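Local coordinates for protein dihydropteroate synthase (Stenotrophomonas maltophilia, PDB 7L6P) that probably catalyses the condensation of para-aminobenzoate with 6-hydroxymethyl-7,8-dihydropterin diphosphate to give 7,8-dihydropteroate, the precursor of folates, at residues R235-L240 / A251-A256. Numbering follows the deposited sequence.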
loop_
_atom_site.group_PDB
_atom_site.type_symbol
_atom_site.label_atom_id
_atom_site.label_comp_id
_atom_site.label_asym_id
_atom_site.label_seq_id
_atom_site.Cartn_x
_atom_site.Cartn_y
_atom_site.Cartn_z
ATOM N N ARG A 235 2.253 -16.710 -1.723
ATOM C CA ARG A 235 3.500 -17.042 -2.425
ATOM C C ARG A 235 3.677 -16.188 -3.667
ATOM O O ARG A 235 4.810 -15.851 -4.031
ATOM C CB ARG A 235 3.507 -18.526 -2.801
ATOM C CG ARG A 235 4.598 -18.972 -3.789
ATOM C CD ARG A 235 4.082 -20.168 -4.654
ATOM N NE ARG A 235 2.972 -19.763 -5.518
ATOM C CZ ARG A 235 3.128 -19.366 -6.775
ATOM N NH1 ARG A 235 4.330 -19.315 -7.337
ATOM N NH2 ARG A 235 2.057 -19.030 -7.490
ATOM N N SER A 236 2.568 -15.852 -4.333
ATOM C CA SER A 236 2.620 -14.990 -5.507
ATOM C C SER A 236 3.201 -13.619 -5.156
ATOM O O SER A 236 3.904 -13.008 -5.969
ATOM C CB SER A 236 1.208 -14.862 -6.133
ATOM N N LEU A 237 2.898 -13.099 -3.966
ATOM C CA LEU A 237 3.552 -11.854 -3.543
ATOM C C LEU A 237 5.057 -12.061 -3.361
ATOM O O LEU A 237 5.863 -11.165 -3.656
ATOM C CB LEU A 237 2.916 -11.321 -2.256
ATOM C CG LEU A 237 1.397 -11.083 -2.226
ATOM C CD1 LEU A 237 1.027 -10.427 -0.918
ATOM C CD2 LEU A 237 0.940 -10.196 -3.376
ATOM N N GLY A 238 5.455 -13.231 -2.868
ATOM C CA GLY A 238 6.877 -13.502 -2.756
ATOM C C GLY A 238 7.535 -13.625 -4.117
ATOM O O GLY A 238 8.661 -13.168 -4.318
ATOM N N GLU A 239 6.825 -14.204 -5.080
ATOM C CA GLU A 239 7.374 -14.316 -6.424
ATOM C C GLU A 239 7.534 -12.941 -7.057
ATOM O O GLU A 239 8.528 -12.679 -7.742
ATOM C CB GLU A 239 6.492 -15.231 -7.272
ATOM C CG GLU A 239 6.965 -15.457 -8.694
ATOM C CD GLU A 239 6.292 -16.679 -9.329
ATOM O OE1 GLU A 239 5.205 -17.074 -8.840
ATOM O OE2 GLU A 239 6.863 -17.258 -10.291
ATOM N N LEU A 240 6.581 -12.048 -6.827
ATOM C CA LEU A 240 6.671 -10.706 -7.402
ATOM C C LEU A 240 7.785 -9.872 -6.764
ATOM O O LEU A 240 8.441 -9.078 -7.455
ATOM C CB LEU A 240 5.313 -10.012 -7.263
ATOM C CG LEU A 240 4.264 -10.537 -8.248
ATOM C CD1 LEU A 240 2.856 -10.131 -7.855
ATOM C CD2 LEU A 240 4.565 -10.010 -9.631
ATOM N N ALA A 251 4.415 -5.389 3.440
ATOM C CA ALA A 251 4.251 -4.243 2.550
ATOM C C ALA A 251 3.563 -4.639 1.249
ATOM O O ALA A 251 2.754 -3.883 0.722
ATOM C CB ALA A 251 5.603 -3.580 2.260
ATOM N N ALA A 252 3.894 -5.799 0.694
ATOM C CA ALA A 252 3.247 -6.233 -0.541
ATOM C C ALA A 252 1.814 -6.678 -0.296
ATOM O O ALA A 252 0.972 -6.569 -1.192
ATOM C CB ALA A 252 4.046 -7.363 -1.189
ATOM N N SER A 253 1.526 -7.210 0.892
ATOM C CA SER A 253 0.155 -7.547 1.233
ATOM C C SER A 253 -0.693 -6.289 1.357
ATOM O O SER A 253 -1.822 -6.238 0.860
ATOM C CB SER A 253 0.122 -8.353 2.531
ATOM O OG SER A 253 0.775 -9.606 2.382
ATOM N N VAL A 254 -0.138 -5.255 1.991
ATOM C CA VAL A 254 -0.832 -3.986 2.121
ATOM C C VAL A 254 -1.128 -3.412 0.742
ATOM O O VAL A 254 -2.257 -2.994 0.455
ATOM C CB VAL A 254 0.011 -3.026 2.986
ATOM C CG1 VAL A 254 -0.406 -1.555 2.789
ATOM C CG2 VAL A 254 -0.020 -3.453 4.468
ATOM N N ALA A 255 -0.128 -3.408 -0.146
ATOM C CA ALA A 255 -0.358 -2.906 -1.500
ATOM C C ALA A 255 -1.411 -3.744 -2.229
ATOM O O ALA A 255 -2.342 -3.210 -2.857
ATOM C CB ALA A 255 0.953 -2.878 -2.276
ATOM N N ALA A 256 -1.307 -5.065 -2.125
ATOM C CA ALA A 256 -2.251 -5.906 -2.846
ATOM C C ALA A 256 -3.662 -5.658 -2.353
ATOM O O ALA A 256 -4.597 -5.518 -3.154
ATOM C CB ALA A 256 -1.861 -7.378 -2.704
#
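L237 of helix 235-241 meets A252, S253 and A256 of helix 250-262, the two segments passing at an axis separation of 10.1 Å with 108° between their N-to-C directions. Both helices belong to the connection between strands 227-229 and 267-270, the last two of the eight-stranded parallel TIM barrel of this pterin-binding enzyme. The backbones come nearest at L237 and A252, whose CA atoms are 6.4 Å apart. On the side of 235-240 a single side chain carries the contact. L237 has CG anti to its carbonyl carbon (chi1 -55°), which sends the forked end across to the second helix, over one turn of small residues. Its stem packs against A252, CB to CB 4.3 Å. The two methyls then part: CD2 reaches the CB of A256 at 4.0 Å, one turn further on from A252, while CD1 lies over the backbone at S253, 3.7 Å from its CA and 3.9 Å from the carbonyl O of A252. No hydrogen bond crosses between the segments; the four touching residues are buried, and L237 meets methyls, a carbonyl O and a hydroxyl by van der Waals contact. I282 of the second subunit also packs on L237, and A279 of that subunit on A255, so the contact lies at the dimer interface. Away from the second helix, R235 NH1 and E239 OE1 form a salt bridge of 2.8 Å along the exposed side of their helix, and T207 also bonds that carboxylate oxygen. The hydroxyl of S253 is engaged by R249 O and R233 N, and the same OG abuts the methyl CD1 of L237 at 3.4 Å.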